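Local atomic coordinates of giardin subunit alpha-1 (Giardia intestinalis, PDB entry 4EVF), a protein that binds calcium and, in a calcium-dependent way, phospholipids such as phosphatidylserine, and takes part in attachment of the parasite to the intestinal mucosa. Residues Thr210-Asp213 and Tyr214-Tyr218; Tyr46-Leu50 and Pro51-Lys55. All coordinates share one frame; numbering follows the deposited sequence.

Contact 1: residues Thr210-Asp213 and Tyr214-Tyr218; sequences TKTD and YYTFY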
ATOM      1  N   THR A 210      18.566 -11.672   0.449  1.00 21.66           N
ATOM      2  CA  THR A 210      18.863 -10.641  -0.544  1.00 21.24           C
ATOM      3  C   THR A 210      17.734 -10.496  -1.566  1.00 21.32           C
ATOM      4  O   THR A 210      16.865 -11.362  -1.679  1.00 21.24           O
ATOM      5  CB  THR A 210      20.148 -10.974  -1.322  1.00 24.38           C
ATOM      6  OG1 THR A 210      19.973 -12.222  -2.001  1.00 24.11           O
ATOM      7  CG2 THR A 210      21.341 -11.080  -0.365  1.00 22.44           C
ATOM      8  N   LYS A 211      17.768  -9.409  -2.327  1.00 20.66           N
ATOM      9  CA  LYS A 211      16.875  -9.239  -3.462  1.00 21.51           C
ATOM     10  C   LYS A 211      15.413  -9.329  -3.034  1.00 21.50           C
ATOM     11  O   LYS A 211      15.032  -8.745  -2.019  1.00 22.93           O
ATOM     12  CB  LYS A 211      17.222 -10.243  -4.569  1.00 20.35           C
ATOM     13  CG  LYS A 211      18.616 -10.007  -5.177  1.00 27.87           C
ATOM     14  CD  LYS A 211      18.992 -11.095  -6.161  1.00 28.03           C
ATOM     15  CE  LYS A 211      20.287 -10.747  -6.885  1.00 42.76           C
ATOM     16  NZ  LYS A 211      20.627 -11.767  -7.919  1.00 46.11           N
ATOM     17  N   THR A 212      14.602 -10.054  -3.796  1.00 22.55           N
ATOM     18  CA  THR A 212      13.158 -10.074  -3.554  1.00 18.68           C
ATOM     19  C   THR A 212      12.798 -10.691  -2.190  1.00 23.34           C
ATOM     20  O   THR A 212      11.862 -10.228  -1.518  1.00 18.55           O
ATOM     21  CB  THR A 212      12.387 -10.763  -4.712  1.00 24.46           C
ATOM     22  OG1 THR A 212      12.734 -10.148  -5.964  1.00 25.02           O
ATOM     23  CG2 THR A 212      10.870 -10.634  -4.502  1.00 21.52           C
ATOM     24  N   ASP A 213      13.544 -11.714  -1.769  1.00 19.04           N
ATOM     25  CA  ASP A 213      13.344 -12.264  -0.422  1.00 22.62           C
ATOM     26  C   ASP A 213      13.504 -11.140   0.569  1.00 21.46           C
ATOM     27  O   ASP A 213      12.641 -10.920   1.425  1.00 19.12           O
ATOM     28  CB  ASP A 213      14.368 -13.341  -0.066  1.00 17.12           C
ATOM     29  CG  ASP A 213      14.095 -14.673  -0.736  1.00 21.19           C
ATOM     30  OD1 ASP A 213      12.934 -14.950  -1.125  1.00 20.64           O
ATOM     31  OD2 ASP A 213      15.062 -15.451  -0.868  1.00 21.50           O
ATOM     32  N   TYR A 214      14.633 -10.438   0.452  1.00 18.90           N
ATOM     33  CA  TYR A 214      14.923  -9.340   1.346  1.00 19.27           C
ATOM     34  C   TYR A 214      13.794  -8.312   1.409  1.00 20.14           C
ATOM     35  O   TYR A 214      13.278  -8.000   2.485  1.00 19.59           O
ATOM     36  CB  TYR A 214      16.231  -8.638   0.948  1.00 21.80           C
ATOM     37  CG  TYR A 214      16.449  -7.397   1.763  1.00 19.88           C
ATOM     38  CD1 TYR A 214      16.963  -7.480   3.050  1.00 21.62           C
ATOM     39  CD2 TYR A 214      16.103  -6.142   1.267  1.00 23.08           C
ATOM     40  CE1 TYR A 214      17.147  -6.356   3.819  1.00 23.02           C
ATOM     41  CE2 TYR A 214      16.284  -5.008   2.023  1.00 24.07           C
ATOM     42  CZ  TYR A 214      16.802  -5.122   3.306  1.00 27.23           C
ATOM     43  OH  TYR A 214      16.992  -4.004   4.079  1.00 27.09           O
ATOM     44  N   TYR A 215      13.434  -7.759   0.258  1.00 18.16           N
ATOM     45  CA  TYR A 215      12.431  -6.707   0.229  1.00 20.34           C
ATOM     46  C   TYR A 215      11.075  -7.186   0.725  1.00 22.04           C
ATOM     47  O   TYR A 215      10.354  -6.427   1.364  1.00 16.34           O
ATOM     48  CB  TYR A 215      12.324  -6.067  -1.155  1.00 22.30           C
ATOM     49  CG  TYR A 215      13.571  -5.287  -1.482  1.00 23.11           C
ATOM     50  CD1 TYR A 215      13.909  -4.166  -0.739  1.00 24.83           C
ATOM     51  CD2 TYR A 215      14.434  -5.703  -2.492  1.00 24.67           C
ATOM     52  CE1 TYR A 215      15.067  -3.460  -1.000  1.00 25.99           C
ATOM     53  CE2 TYR A 215      15.593  -5.005  -2.769  1.00 26.17           C
ATOM     54  CZ  TYR A 215      15.900  -3.883  -2.023  1.00 28.75           C
ATOM     55  OH  TYR A 215      17.045  -3.179  -2.285  1.00 35.34           O
ATOM     56  N   THR A 216      10.750  -8.443   0.453  1.00 19.78           N
ATOM     57  CA  THR A 216       9.464  -8.987   0.902  1.00 21.50           C
ATOM     58  C   THR A 216       9.389  -9.023   2.427  1.00 17.32           C
ATOM     59  O   THR A 216       8.402  -8.551   3.025  1.00 16.82           O
ATOM     60  CB  THR A 216       9.190 -10.400   0.331  1.00 21.03           C
ATOM     61  OG1 THR A 216       9.106 -10.346  -1.099  1.00 19.66           O
ATOM     62  CG2 THR A 216       7.878 -10.951   0.883  1.00 22.46           C
ATOM     63  N   PHE A 217      10.420  -9.574   3.065  1.00 16.64           N
ATOM     64  CA  PHE A 217      10.456  -9.638   4.532  1.00 18.87           C
ATOM     65  C   PHE A 217      10.610  -8.251   5.170  1.00 19.52           C
ATOM     66  O   PHE A 217      10.073  -7.972   6.251  1.00 16.46           O
ATOM     67  CB  PHE A 217      11.560 -10.589   5.012  1.00 20.28           C
ATOM     68  CG  PHE A 217      11.185 -12.045   4.932  1.00 18.93           C
ATOM     69  CD1 PHE A 217      11.239 -12.721   3.724  1.00 18.41           C
ATOM     70  CD2 PHE A 217      10.795 -12.738   6.066  1.00 18.93           C
ATOM     71  CE1 PHE A 217      10.897 -14.061   3.637  1.00 14.35           C
ATOM     72  CE2 PHE A 217      10.447 -14.078   5.995  1.00 18.81           C
ATOM     73  CZ  PHE A 217      10.506 -14.743   4.771  1.00 19.97           C
ATOM     74  N   TYR A 218      11.351  -7.377   4.493  1.00 19.29           N
ATOM     75  CA  TYR A 218      11.520  -6.013   4.961  1.00 16.86           C
ATOM     76  C   TYR A 218      10.187  -5.253   4.929  1.00 19.17           C
ATOM     77  O   TYR A 218       9.840  -4.541   5.879  1.00 17.35           O
ATOM     78  CB  TYR A 218      12.569  -5.288   4.105  1.00 15.90           C
ATOM     79  CG  TYR A 218      13.172  -4.055   4.747  1.00 20.58           C
ATOM     80  CD1 TYR A 218      13.328  -3.962   6.124  1.00 25.99           C
ATOM     81  CD2 TYR A 218      13.570  -2.973   3.974  1.00 23.10           C
ATOM     82  CE1 TYR A 218      13.886  -2.828   6.711  1.00 24.86           C
ATOM     83  CE2 TYR A 218      14.130  -1.840   4.547  1.00 25.11           C
ATOM     84  CZ  TYR A 218      14.285  -1.775   5.912  1.00 25.77           C
ATOM     85  OH  TYR A 218      14.831  -0.645   6.478  1.00 26.91           O
TER
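T216 folds its hydroxyl back on T212, one turn earlier in the helix. OG1 lies beside its own backbone N (chi1 -63°), which turns it toward the preceding turn. T216 OG1 donates to T212 O at 2.8 Å, from above the carbonyl plane. T216 N reaches T212 O from the opposite face of that plane, at 2.9 Å. One carbonyl oxygen is thus gripped twice by a single residue. The T212 methyl CG2 lies 3.8 Å from T216 OG1, while T212 OG1 is hydrogen-bonded to H92 ND1.

Two of the aromatic rings, Y215 and F217, each meet a carbonyl oxygen of the preceding turn. Y215 brings CD2 to 3.1 Å from K211 O, the oxygen that accepts the nearly linear bond from Y215 N. F217 presents its ring edge to D213 O, with CD1 3.2 Å away and the oxygen in the ring plane. The D213 carboxylate is held by the backbone N of W136, and T216 packs on W136 and M140 of helix 135-145. Y214 leans instead on helix 201-208. Successive i to i+4 bonds, with a threonine hydroxyl added to one of them, mark this as the first turns of an alpha-helix in the all-helical annexin fold.

Contact 2: residues Tyr46-Leu50 and Pro51-Lys55; sequences YGKEL and PDDIK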
ATOM      1  N   TYR A  46     -25.471  14.571 -11.611  1.00 27.00           N
ATOM      2  CA  TYR A  46     -25.046  14.950 -12.953  1.00 28.62           C
ATOM      3  C   TYR A  46     -25.232  13.841 -13.981  1.00 28.05           C
ATOM      4  O   TYR A  46     -25.060  14.061 -15.179  1.00 30.92           O
ATOM      5  CB  TYR A  46     -23.592  15.442 -12.929  1.00 26.50           C
ATOM      6  CG  TYR A  46     -23.360  16.525 -11.901  1.00 28.93           C
ATOM      7  CD1 TYR A  46     -22.595  16.283 -10.776  1.00 28.20           C
ATOM      8  CD2 TYR A  46     -23.933  17.787 -12.047  1.00 33.84           C
ATOM      9  CE1 TYR A  46     -22.390  17.266  -9.825  1.00 28.21           C
ATOM     10  CE2 TYR A  46     -23.737  18.778 -11.098  1.00 34.02           C
ATOM     11  CZ  TYR A  46     -22.958  18.510  -9.986  1.00 35.42           C
ATOM     12  OH  TYR A  46     -22.748  19.478  -9.024  1.00 39.03           O
ATOM     13  N   GLY A  47     -25.592  12.652 -13.517  1.00 28.04           N
ATOM     14  CA  GLY A  47     -25.878  11.546 -14.415  1.00 31.92           C
ATOM     15  C   GLY A  47     -24.655  11.010 -15.138  1.00 31.56           C
ATOM     16  O   GLY A  47     -24.762  10.366 -16.189  1.00 33.64           O
ATOM     17  N   LYS A  48     -23.483  11.284 -14.581  1.00 34.14           N
ATOM     18  CA  LYS A  48     -22.223  10.773 -15.132  1.00 35.97           C
ATOM     19  C   LYS A  48     -21.362  10.267 -13.987  1.00 30.31           C
ATOM     20  O   LYS A  48     -21.374  10.837 -12.904  1.00 28.35           O
ATOM     21  CB  LYS A  48     -21.462  11.868 -15.904  1.00 35.70           C
ATOM     22  CG  LYS A  48     -22.027  12.196 -17.284  1.00 38.95           C
ATOM     23  CD  LYS A  48     -21.146  13.193 -18.040  1.00 46.62           C
ATOM     24  CE  LYS A  48     -21.634  14.642 -17.904  1.00 48.91           C
ATOM     25  NZ  LYS A  48     -21.560  15.187 -16.513  1.00 42.45           N
ATOM     26  N   GLU A  49     -20.606   9.202 -14.218  1.00 31.08           N
ATOM     27  CA  GLU A  49     -19.729   8.689 -13.178  1.00 27.63           C
ATOM     28  C   GLU A  49     -18.518   9.611 -12.954  1.00 30.15           C
ATOM     29  O   GLU A  49     -17.885  10.065 -13.914  1.00 26.74           O
ATOM     30  CB  GLU A  49     -19.271   7.286 -13.537  1.00 32.36           C
ATOM     31  CG  GLU A  49     -19.032   6.408 -12.334  1.00 38.40           C
ATOM     32  CD  GLU A  49     -20.154   5.409 -12.115  1.00 33.63           C
ATOM     33  OE1 GLU A  49     -21.311   5.714 -12.486  1.00 35.47           O
ATOM     34  OE2 GLU A  49     -19.866   4.314 -11.585  1.00 35.51           O
ATOM     35  N   LEU A  50     -18.202   9.873 -11.686  1.00 23.87           N
ATOM     36  CA  LEU A  50     -17.171  10.846 -11.320  1.00 25.33           C
ATOM     37  C   LEU A  50     -15.795  10.555 -11.937  1.00 25.92           C
ATOM     38  O   LEU A  50     -15.163  11.455 -12.495  1.00 28.57           O
ATOM     39  CB  LEU A  50     -17.093  10.984  -9.798  1.00 21.59           C
ATOM     40  CG  LEU A  50     -16.126  11.944  -9.115  1.00 21.75           C
ATOM     41  CD1 LEU A  50     -16.128  13.325  -9.750  1.00 22.42           C
ATOM     42  CD2 LEU A  50     -16.477  12.023  -7.622  1.00 16.16           C
ATOM     43  N   PRO A  51     -15.322   9.304 -11.839  1.00 26.86           N
ATOM     44  CA  PRO A  51     -14.089   8.921 -12.539  1.00 25.66           C
ATOM     45  C   PRO A  51     -14.171   9.115 -14.062  1.00 29.53           C
ATOM     46  O   PRO A  51     -13.172   9.497 -14.671  1.00 29.97           O
ATOM     47  CB  PRO A  51     -13.925   7.435 -12.192  1.00 22.97           C
ATOM     48  CG  PRO A  51     -15.282   7.001 -11.625  1.00 25.09           C
ATOM     49  CD  PRO A  51     -15.820   8.227 -10.967  1.00 23.11           C
ATOM     50  N   ASP A  52     -15.331   8.866 -14.664  1.00 26.15           N
ATOM     51  CA  ASP A  52     -15.502   9.081 -16.102  1.00 32.17           C
ATOM     52  C   ASP A  52     -15.413  10.565 -16.471  1.00 33.13           C
ATOM     53  O   ASP A  52     -14.869  10.924 -17.515  1.00 31.00           O
ATOM     54  CB  ASP A  52     -16.830   8.496 -16.613  1.00 30.43           C
ATOM     55  CG  ASP A  52     -16.837   6.974 -16.635  1.00 34.34           C
ATOM     56  OD1 ASP A  52     -15.761   6.368 -16.451  1.00 32.33           O
ATOM     57  OD2 ASP A  52     -17.920   6.379 -16.844  1.00 36.55           O
ATOM     58  N   ASP A  53     -15.947  11.429 -15.615  1.00 29.97           N
ATOM     59  CA  ASP A  53     -15.895  12.861 -15.880  1.00 30.30           C
ATOM     60  C   ASP A  53     -14.467  13.368 -15.714  1.00 32.12           C
ATOM     61  O   ASP A  53     -13.958  14.121 -16.548  1.00 29.79           O
ATOM     62  CB  ASP A  53     -16.880  13.624 -14.984  1.00 28.16           C
ATOM     63  CG  ASP A  53     -18.221  13.875 -15.668  1.00 32.58           C
ATOM     64  OD1 ASP A  53     -18.409  13.386 -16.800  1.00 35.08           O
ATOM     65  OD2 ASP A  53     -19.087  14.557 -15.073  1.00 35.36           O
ATOM     66  N   ILE A  54     -13.812  12.927 -14.646  1.00 29.25           N
ATOM     67  CA  ILE A  54     -12.402  13.233 -14.426  1.00 28.51           C
ATOM     68  C   ILE A  54     -11.535  12.827 -15.625  1.00 32.12           C
ATOM     69  O   ILE A  54     -10.727  13.618 -16.121  1.00 31.37           O
ATOM     70  CB  ILE A  54     -11.890  12.546 -13.152  1.00 27.72           C
ATOM     71  CG1 ILE A  54     -12.658  13.066 -11.940  1.00 24.47           C
ATOM     72  CG2 ILE A  54     -10.386  12.763 -12.969  1.00 26.77           C
ATOM     73  CD1 ILE A  54     -12.371  12.301 -10.683  1.00 26.51           C
ATOM     74  N   LYS A  55     -11.711  11.599 -16.097  1.00 32.90           N
ATOM     75  CA  LYS A  55     -10.940  11.118 -17.237  1.00 32.81           C
ATOM     76  C   LYS A  55     -11.143  12.008 -18.457  1.00 38.35           C
ATOM     77  O   LYS A  55     -10.199  12.302 -19.189  1.00 35.96           O
ATOM     78  CB  LYS A  55     -11.312   9.673 -17.578  1.00 35.70           C
ATOM     79  CG  LYS A  55     -10.617   9.147 -18.822  1.00 36.27           C
ATOM     80  CD  LYS A  55     -10.921   7.678 -19.052  1.00 43.86           C
ATOM     81  CE  LYS A  55     -10.098   7.110 -20.208  1.00 51.41           C
ATOM     82  NZ  LYS A  55     -10.269   5.631 -20.347  1.00 52.65           N
TER
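K48 and D53 form a salt bridge across the start of helix 50-57. K48 NZ donates to D53 OD2 at 2.9 Å. OD2 receives it on its syn lone pair, the side of the other carboxylate oxygen. The bridge joins the loop after helix 32-46 to the first turn of the next helix, within the first annexin repeat as predicted from sequence. The two side chains cross at about a right angle. The lysine chain bends at chi3 (-96°) and again at chi4, so that it curls round the carboxylate. Its CD comes within 3.0 Å of D53 OD1. D53 OD2 also accepts a hydrogen bond from the hydroxyl of Y42. The buried carboxylate is therefore tied to both the loop and helix 32-46. K12 lies close to K48 NZ, and the nearby negative charge of D53 probably eases the repulsion between the two lysines.

E49 stands at the N-cap position. Its carbonyl oxygen accepts from D53 N at 2.9 Å. The next bond runs from I54 N to L50 O and is nearly straight, at 172°.

The packing builds outward from this turn. E49 CG meets P51 CG at 3.9 Å, the two side chains crossing obliquely. L50 holds CG anti to its backbone N (chi1 -179°) and turns CD1 toward the end of I54, the two side chains meeting at a slant. Both are buried side chains and also pack on I15 of helix 4-16 and on F71. I54 further touches L67 and M68 of helix 62-70. The two apolar branches end with L50 CD1 and I54 CD1 4.0 Å apart.

Overall arrangement
Contact 2 comes first along the chain and closes well before contact 1 opens. They share no helix. Contact 2 runs from the loop after helix 32-46 into helix 50-57. Contact 1 lies at the start of helix 211-225. Their centres are 40 Å apart, the nearest atoms about 31 Å, and they do not touch. They sit on opposite sides of the chain's centre, contact 2 being the more peripheral. By sequence prediction contact 2 belongs to the first annexin repeat and contact 1 to the third. Each is a local helix start packed against neighbouring helices, so the two sample distant parts of one single-chain, strand-free annexin fold.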